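Local structure of hemolysin activator protein CdiB (Acinetobacter baumannii ACICU, 6WIL) at residues S462-G474 with G537-V551. The protein probably secretes its partner CdiA toxin across the outer membrane, as an Omp85-superfamily two-partner (TpsB) transporter of contact-dependent growth inhibition. Sequence-based numbering, arbitrary orientation.
Sequences SVRGFDGELMLSG and GRGLIAPDSIKKDWV
Phe466 meets Gly539, Ala542 and Ile546 through its ring atoms CD1, CE1, CE2 and CZ. The bond to CB points away from 537-551, but with CG anti to the carbonyl carbon (chi1 -74°) the ring comes nearer to it. Phe466 CD1 reaches Ile546 CG2 at 3.6 Å; Phe466 CE1 touches both that methyl and, at 3.8 Å, Ala542 CB, which lie on the same side of it. CE2 and CZ sit by the backbone of Gly539, whose CA stands 3.9 Å from the Phe466 ring centroid and 26° off its normal, a CH-pi contact over one face. CZ ends with Ile541 O near the ring plane, while Leu516 of strand 515-526 adds a further apolar neighbour. Beyond the ring, Ile546 CD1 packs on Leu470 CB at 3.8 Å, and Val551 CG1 lies 3.7 Å from Asp467 N.

A charged pair lies beside the apolar cluster. Lys547 NZ forms a salt bridge with Glu469 OE2 (2.8 Å), approaching from the syn side, 16° out of the carboxylate plane; the second bond of NZ, to Glu469 OE1, is weak. Asp467 OD1 accepts from Glu469 N at 2.7 Å, an Asx turn.

Arg464 makes salt bridges to Asp500 and Glu483 on barrel strands. Segment 462-474, in the loop between strands 432-444 and 476-487, thus packs on the barrel's last hairpin, consistent with inward-folded L6 of Omp85 transporters and its VRGF motif.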
ATOM      1  N   SER A 462     -15.258   9.789  -6.269  1.00 51.73           N
ATOM      2  CA  SER A 462     -15.200  10.680  -5.123  1.00 63.48           C
ATOM      3  C   SER A 462     -16.410  10.577  -4.222  1.00 49.40           C
ATOM      4  O   SER A 462     -16.250  10.265  -3.051  1.00 61.67           O
ATOM      5  CB  SER A 462     -15.020  12.144  -5.598  1.00 50.72           C
ATOM      6  OG  SER A 462     -15.807  12.447  -6.719  1.00 65.95           O
ATOM      7  N   VAL A 463     -17.618  10.822  -4.747  1.00 52.10           N
ATOM      8  CA  VAL A 463     -18.847  10.568  -3.998  1.00 46.56           C
ATOM      9  C   VAL A 463     -19.838   9.780  -4.848  1.00 47.80           C
ATOM     10  O   VAL A 463     -20.437  10.328  -5.778  1.00 42.80           O
ATOM     11  CB  VAL A 463     -19.489  11.881  -3.515  1.00 52.10           C
ATOM     12  CG1 VAL A 463     -20.690  11.582  -2.634  1.00 46.16           C
ATOM     13  CG2 VAL A 463     -18.457  12.736  -2.802  1.00 36.80           C
ATOM     14  N   ARG A 464     -20.035   8.499  -4.536  1.00 51.27           N
ATOM     15  CA  ARG A 464     -20.904   7.670  -5.365  1.00 60.08           C
ATOM     16  C   ARG A 464     -22.366   8.098  -5.232  1.00 59.57           C
ATOM     17  O   ARG A 464     -22.773   8.741  -4.259  1.00 68.12           O
ATOM     18  CB  ARG A 464     -20.747   6.192  -5.006  1.00 51.62           C
ATOM     19  CG  ARG A 464     -19.546   5.530  -5.662  1.00 49.39           C
ATOM     20  CD  ARG A 464     -19.290   4.162  -5.071  1.00 40.33           C
ATOM     21  NE  ARG A 464     -18.852   4.264  -3.684  1.00 43.98           N
ATOM     22  CZ  ARG A 464     -18.598   3.224  -2.897  1.00 62.18           C
ATOM     23  NH1 ARG A 464     -18.203   3.423  -1.648  1.00 58.63           N
ATOM     24  NH2 ARG A 464     -18.740   1.986  -3.355  1.00 68.06           N
ATOM     25  N   GLY A 465     -23.162   7.730  -6.234  1.00 57.72           N
ATOM     26  CA  GLY A 465     -24.530   8.185  -6.333  1.00 54.23           C
ATOM     27  C   GLY A 465     -24.712   9.446  -7.150  1.00 46.95           C
ATOM     28  O   GLY A 465     -25.850   9.889  -7.335  1.00 62.32           O
ATOM     29  N   PHE A 466     -23.629  10.042  -7.638  1.00 45.61           N
ATOM     30  CA  PHE A 466     -23.677  11.244  -8.458  1.00 44.54           C
ATOM     31  C   PHE A 466     -23.053  10.953  -9.815  1.00 63.09           C
ATOM     32  O   PHE A 466     -22.065  10.212  -9.907  1.00 49.57           O
ATOM     33  CB  PHE A 466     -22.957  12.412  -7.772  1.00 47.71           C
ATOM     34  CG  PHE A 466     -23.718  13.001  -6.617  1.00 57.19           C
ATOM     35  CD1 PHE A 466     -24.695  13.962  -6.832  1.00 50.34           C
ATOM     36  CD2 PHE A 466     -23.461  12.593  -5.318  1.00 41.97           C
ATOM     37  CE1 PHE A 466     -25.399  14.505  -5.773  1.00 53.32           C
ATOM     38  CE2 PHE A 466     -24.159  13.132  -4.256  1.00 59.72           C
ATOM     39  CZ  PHE A 466     -25.130  14.090  -4.484  1.00 67.36           C
ATOM     40  N   ASP A 467     -23.637  11.547 -10.865  1.00 53.33           N
ATOM     41  CA  ASP A 467     -23.229  11.219 -12.229  1.00 60.49           C
ATOM     42  C   ASP A 467     -21.870  11.819 -12.570  1.00 58.72           C
ATOM     43  O   ASP A 467     -21.139  11.281 -13.414  1.00 71.55           O
ATOM     44  CB  ASP A 467     -24.278  11.708 -13.229  1.00 76.06           C
ATOM     45  CG  ASP A 467     -24.722  13.134 -12.969  1.00 78.51           C
ATOM     46  OD1 ASP A 467     -23.846  14.029 -12.816  1.00 88.10           O
ATOM     47  OD2 ASP A 467     -25.955  13.363 -12.925  1.00 88.05           O
ATOM     48  N   GLY A 468     -21.525  12.940 -11.936  1.00 68.03           N
ATOM     49  CA  GLY A 468     -20.291  13.626 -12.240  1.00 67.40           C
ATOM     50  C   GLY A 468     -20.324  14.623 -13.373  1.00 69.81           C
ATOM     51  O   GLY A 468     -19.250  15.080 -13.799  1.00 68.31           O
ATOM     52  N   GLU A 469     -21.507  14.976 -13.880  1.00 71.38           N
ATOM     53  CA  GLU A 469     -21.550  16.042 -14.876  1.00 84.47           C
ATOM     54  C   GLU A 469     -21.199  17.382 -14.255  1.00 75.33           C
ATOM     55  O   GLU A 469     -20.629  18.257 -14.917  1.00 75.11           O
ATOM     56  CB  GLU A 469     -22.923  16.120 -15.531  1.00 93.41           C
ATOM     57  CG  GLU A 469     -24.022  16.658 -14.639  1.00107.71           C
ATOM     58  CD  GLU A 469     -25.361  16.607 -15.322  1.00110.58           C
ATOM     59  OE1 GLU A 469     -25.600  17.465 -16.191  1.00106.97           O
ATOM     60  OE2 GLU A 469     -26.150  15.688 -15.007  1.00110.68           O
ATOM     61  N   LEU A 470     -21.545  17.564 -12.994  1.00 73.98           N
ATOM     62  CA  LEU A 470     -21.197  18.767 -12.263  1.00 78.68           C
ATOM     63  C   LEU A 470     -20.543  18.328 -10.973  1.00 71.54           C
ATOM     64  O   LEU A 470     -21.098  17.492 -10.254  1.00 71.95           O
ATOM     65  CB  LEU A 470     -22.420  19.651 -11.965  1.00 78.19           C
ATOM     66  CG  LEU A 470     -23.182  20.193 -13.171  1.00 91.22           C
ATOM     67  CD1 LEU A 470     -24.485  20.820 -12.732  1.00 77.88           C
ATOM     68  CD2 LEU A 470     -22.351  21.189 -13.979  1.00102.73           C
HETATM   69  N   MSE A 471     -19.353  18.856 -10.707  1.00 64.84           N
HETATM   70  CA  MSE A 471     -18.632  18.504  -9.489  1.00 69.92           C
HETATM   71  C   MSE A 471     -18.352  19.743  -8.650  1.00 60.60           C
HETATM   72  O   MSE A 471     -18.127  20.824  -9.189  1.00 59.20           O
HETATM   73  CB  MSE A 471     -17.324  17.787  -9.821  1.00 56.70           C
HETATM   74  CG  MSE A 471     -17.529  16.473 -10.552  1.00 78.08           C
HETATM   75 SE   MSE A 471     -15.837  15.648 -11.101  1.00 82.67          SE
HETATM   76  CE  MSE A 471     -15.396  14.694  -9.444  1.00 45.02           C
ATOM     77  N   LEU A 472     -18.415  19.587  -7.332  1.00 69.77           N
ATOM     78  CA  LEU A 472     -17.953  20.620  -6.420  1.00 62.01           C
ATOM     79  C   LEU A 472     -16.438  20.519  -6.290  1.00 60.58           C
ATOM     80  O   LEU A 472     -15.861  19.444  -6.440  1.00 61.59           O
ATOM     81  CB  LEU A 472     -18.621  20.473  -5.050  1.00 52.32           C
ATOM     82  CG  LEU A 472     -20.144  20.311  -5.074  1.00 68.46           C
ATOM     83  CD1 LEU A 472     -20.666  20.023  -3.685  1.00 60.12           C
ATOM     84  CD2 LEU A 472     -20.833  21.546  -5.655  1.00 71.73           C
ATOM     85  N   SER A 473     -15.789  21.655  -6.030  1.00 58.96           N
ATOM     86  CA  SER A 473     -14.333  21.698  -5.968  1.00 53.51           C
ATOM     87  C   SER A 473     -13.894  22.788  -5.006  1.00 67.52           C
ATOM     88  O   SER A 473     -14.572  23.807  -4.854  1.00 69.77           O
ATOM     89  CB  SER A 473     -13.707  21.912  -7.349  1.00 44.02           C
ATOM     90  OG  SER A 473     -13.615  23.295  -7.671  1.00 73.76           O
ATOM     91  N   GLY A 474     -12.769  22.534  -4.338  1.00 64.25           N
ATOM     92  CA  GLY A 474     -12.101  23.536  -3.532  1.00 69.23           C
ATOM     93  C   GLY A 474     -10.621  23.233  -3.504  1.00 61.69           C
ATOM     94  O   GLY A 474     -10.186  22.156  -3.916  1.00 67.64           O
ATOM     95  N   GLY A 537     -27.806   4.044  -7.804  1.00 62.24           N
ATOM     96  CA  GLY A 537     -27.599   4.994  -6.732  1.00 58.17           C
ATOM     97  C   GLY A 537     -28.386   6.270  -6.956  1.00 65.50           C
ATOM     98  O   GLY A 537     -29.059   6.439  -7.974  1.00 66.33           O
ATOM     99  N   ARG A 538     -28.288   7.166  -5.976  1.00 62.45           N
ATOM    100  CA  ARG A 538     -28.938   8.466  -6.055  1.00 67.55           C
ATOM    101  C   ARG A 538     -28.218   9.430  -5.127  1.00 64.43           C
ATOM    102  O   ARG A 538     -27.589   9.017  -4.148  1.00 62.83           O
ATOM    103  CB  ARG A 538     -30.425   8.378  -5.687  1.00 68.20           C
ATOM    104  CG  ARG A 538     -30.694   8.322  -4.188  1.00 64.96           C
ATOM    105  CD  ARG A 538     -32.184   8.328  -3.887  1.00 65.34           C
ATOM    106  NE  ARG A 538     -32.920   9.212  -4.788  1.00 86.69           N
ATOM    107  CZ  ARG A 538     -33.024  10.528  -4.631  1.00 91.34           C
ATOM    108  NH1 ARG A 538     -33.717  11.247  -5.507  1.00 89.37           N
ATOM    109  NH2 ARG A 538     -32.435  11.127  -3.605  1.00 87.80           N
ATOM    110  N   GLY A 539     -28.312  10.719  -5.450  1.00 57.91           N
ATOM    111  CA  GLY A 539     -27.785  11.747  -4.570  1.00 69.26           C
ATOM    112  C   GLY A 539     -28.795  12.086  -3.489  1.00 64.00           C
ATOM    113  O   GLY A 539     -29.972  12.326  -3.776  1.00 67.36           O
ATOM    114  N   LEU A 540     -28.336  12.103  -2.238  1.00 49.97           N
ATOM    115  CA  LEU A 540     -29.222  12.364  -1.109  1.00 66.14           C
ATOM    116  C   LEU A 540     -29.246  13.840  -0.722  1.00 64.86           C
ATOM    117  O   LEU A 540     -30.318  14.451  -0.669  1.00 71.76           O
ATOM    118  CB  LEU A 540     -28.810  11.502   0.089  1.00 58.53           C
ATOM    119  CG  LEU A 540     -28.918   9.995  -0.146  1.00 48.36           C
ATOM    120  CD1 LEU A 540     -28.551   9.230   1.110  1.00 60.29           C
ATOM    121  CD2 LEU A 540     -30.315   9.626  -0.617  1.00 57.37           C
ATOM    122  N   ILE A 541     -28.083  14.425  -0.449  1.00 63.05           N
ATOM    123  CA  ILE A 541     -27.970  15.837  -0.111  1.00 49.29           C
ATOM    124  C   ILE A 541     -27.001  16.490  -1.083  1.00 49.64           C
ATOM    125  O   ILE A 541     -25.875  16.011  -1.263  1.00 58.03           O
ATOM    126  CB  ILE A 541     -27.508  16.046   1.341  1.00 60.81           C
ATOM    127  CG1 ILE A 541     -28.625  15.654   2.310  1.00 66.06           C
ATOM    128  CG2 ILE A 541     -27.079  17.492   1.561  1.00 57.36           C
ATOM    129  CD1 ILE A 541     -29.947  16.339   2.018  1.00 78.74           C
ATOM    130  N   ALA A 542     -27.438  17.582  -1.704  1.00 51.92           N
ATOM    131  CA  ALA A 542     -26.610  18.301  -2.660  1.00 51.82           C
ATOM    132  C   ALA A 542     -27.116  19.729  -2.755  1.00 70.29           C
ATOM    133  O   ALA A 542     -28.288  19.985  -2.461  1.00 61.29           O
ATOM    134  CB  ALA A 542     -26.643  17.630  -4.039  1.00 60.59           C
ATOM    135  N   PRO A 543     -26.267  20.675  -3.151  1.00 74.88           N
ATOM    136  CA  PRO A 543     -26.754  22.025  -3.444  1.00 72.57           C
ATOM    137  C   PRO A 543     -27.764  21.997  -4.580  1.00 79.74           C
ATOM    138  O   PRO A 543     -27.888  21.015  -5.318  1.00 77.65           O
ATOM    139  CB  PRO A 543     -25.485  22.787  -3.844  1.00 69.13           C
ATOM    140  CG  PRO A 543     -24.373  22.002  -3.242  1.00 74.50           C
ATOM    141  CD  PRO A 543     -24.804  20.576  -3.268  1.00 79.62           C
ATOM    142  N   ASP A 544     -28.495  23.104  -4.713  1.00 82.12           N
ATOM    143  CA  ASP A 544     -29.548  23.181  -5.720  1.00 86.06           C
ATOM    144  C   ASP A 544     -29.002  23.002  -7.131  1.00 73.72           C
ATOM    145  O   ASP A 544     -29.706  22.484  -8.005  1.00 73.64           O
ATOM    146  CB  ASP A 544     -30.288  24.514  -5.596  1.00 87.55           C
ATOM    147  CG  ASP A 544     -31.255  24.535  -4.425  1.00 85.72           C
ATOM    148  OD1 ASP A 544     -32.262  23.796  -4.473  1.00 73.83           O
ATOM    149  OD2 ASP A 544     -31.002  25.278  -3.454  1.00 98.93           O
ATOM    150  N   SER A 545     -27.753  23.405  -7.371  1.00 74.39           N
ATOM    151  CA  SER A 545     -27.164  23.297  -8.701  1.00 83.39           C
ATOM    152  C   SER A 545     -26.805  21.866  -9.083  1.00 85.53           C
ATOM    153  O   SER A 545     -26.378  21.646 -10.222  1.00 78.15           O
ATOM    154  CB  SER A 545     -25.922  24.186  -8.797  1.00 72.46           C
ATOM    155  OG  SER A 545     -24.918  23.762  -7.891  1.00 76.42           O
ATOM    156  N   ILE A 546     -26.957  20.900  -8.178  1.00 73.61           N
ATOM    157  CA  ILE A 546     -26.691  19.492  -8.457  1.00 81.90           C
ATOM    158  C   ILE A 546     -28.023  18.755  -8.529  1.00 88.12           C
ATOM    159  O   ILE A 546     -28.921  18.989  -7.711  1.00 88.90           O
ATOM    160  CB  ILE A 546     -25.768  18.865  -7.395  1.00 80.44           C
ATOM    161  CG1 ILE A 546     -24.433  19.615  -7.323  1.00 82.94           C
ATOM    162  CG2 ILE A 546     -25.534  17.398  -7.700  1.00 73.35           C
ATOM    163  CD1 ILE A 546     -23.416  19.170  -8.358  1.00 61.45           C
ATOM    164  N   LYS A 547     -28.133  17.839  -9.493  1.00 82.60           N
ATOM    165  CA  LYS A 547     -29.431  17.287  -9.869  1.00 79.28           C
ATOM    166  C   LYS A 547     -30.033  16.409  -8.771  1.00 81.59           C
ATOM    167  O   LYS A 547     -31.243  16.474  -8.517  1.00 91.52           O
ATOM    168  CB  LYS A 547     -29.290  16.496 -11.169  1.00 95.82           C
ATOM    169  CG  LYS A 547     -29.064  17.327 -12.410  1.00103.98           C
ATOM    170  CD  LYS A 547     -29.093  16.435 -13.630  1.00105.02           C
ATOM    171  CE  LYS A 547     -29.249  17.222 -14.924  1.00111.56           C
ATOM    172  NZ  LYS A 547     -28.612  16.422 -16.019  1.00103.64           N
ATOM    173  N   LYS A 548     -29.208  15.598  -8.101  1.00 70.87           N
ATOM    174  CA  LYS A 548     -29.682  14.521  -7.220  1.00 73.31           C
ATOM    175  C   LYS A 548     -30.555  13.528  -7.988  1.00 84.01           C
ATOM    176  O   LYS A 548     -31.579  13.054  -7.492  1.00 86.83           O
ATOM    177  CB  LYS A 548     -30.423  15.061  -5.991  1.00 57.86           C
ATOM    178  CG  LYS A 548     -29.504  15.590  -4.902  1.00 64.52           C
ATOM    179  CD  LYS A 548     -30.271  15.963  -3.641  1.00 70.64           C
ATOM    180  CE  LYS A 548     -31.281  17.059  -3.923  1.00 70.71           C
ATOM    181  NZ  LYS A 548     -30.650  18.171  -4.685  1.00 75.22           N
ATOM    182  N   ASP A 549     -30.135  13.200  -9.206  1.00 92.95           N
ATOM    183  CA  ASP A 549     -30.872  12.282 -10.059  1.00 84.01           C
ATOM    184  C   ASP A 549     -30.485  10.839  -9.732  1.00 75.70           C
ATOM    185  O   ASP A 549     -29.616  10.574  -8.895  1.00 72.96           O
ATOM    186  CB  ASP A 549     -30.610  12.616 -11.528  1.00 87.04           C
ATOM    187  CG  ASP A 549     -31.811  12.351 -12.413  1.00104.31           C
ATOM    188  OD1 ASP A 549     -32.932  12.756 -12.036  1.00 98.01           O
ATOM    189  OD2 ASP A 549     -31.629  11.757 -13.497  1.00102.01           O
ATOM    190  N   TRP A 550     -31.146   9.890 -10.386  1.00 77.63           N
ATOM    191  CA  TRP A 550     -30.810   8.480 -10.239  1.00 73.00           C
ATOM    192  C   TRP A 550     -29.705   8.105 -11.218  1.00 70.68           C
ATOM    193  O   TRP A 550     -29.724   8.517 -12.381  1.00 74.23           O
ATOM    194  CB  TRP A 550     -32.035   7.595 -10.477  1.00 66.17           C
ATOM    195  CG  TRP A 550     -33.009   7.599  -9.345  1.00 75.30           C
ATOM    196  CD1 TRP A 550     -34.014   8.496  -9.132  1.00 67.34           C
ATOM    197  CD2 TRP A 550     -33.077   6.656  -8.269  1.00 75.82           C
ATOM    198  NE1 TRP A 550     -34.702   8.172  -7.988  1.00 73.88           N
ATOM    199  CE2 TRP A 550     -34.146   7.046  -7.439  1.00 67.70           C
ATOM    200  CE3 TRP A 550     -32.336   5.520  -7.925  1.00 67.39           C
ATOM    201  CZ2 TRP A 550     -34.493   6.341  -6.289  1.00 63.76           C
ATOM    202  CZ3 TRP A 550     -32.683   4.823  -6.782  1.00 67.50           C
ATOM    203  CH2 TRP A 550     -33.750   5.235  -5.978  1.00 73.99           C
ATOM    204  N   VAL A 551     -28.740   7.323 -10.738  1.00 57.14           N
ATOM    205  CA  VAL A 551     -27.608   6.904 -11.553  1.00 61.23           C
ATOM    206  C   VAL A 551     -27.496   5.387 -11.516  1.00 58.29           C
ATOM    207  O   VAL A 551     -27.897   4.735 -10.546  1.00 53.30           O
ATOM    208  CB  VAL A 551     -26.285   7.556 -11.090  1.00 65.94           C
ATOM    209  CG1 VAL A 551     -26.339   9.065 -11.277  1.00 52.41           C
ATOM    210  CG2 VAL A 551     -25.992   7.200  -9.640  1.00 64.80           C
TER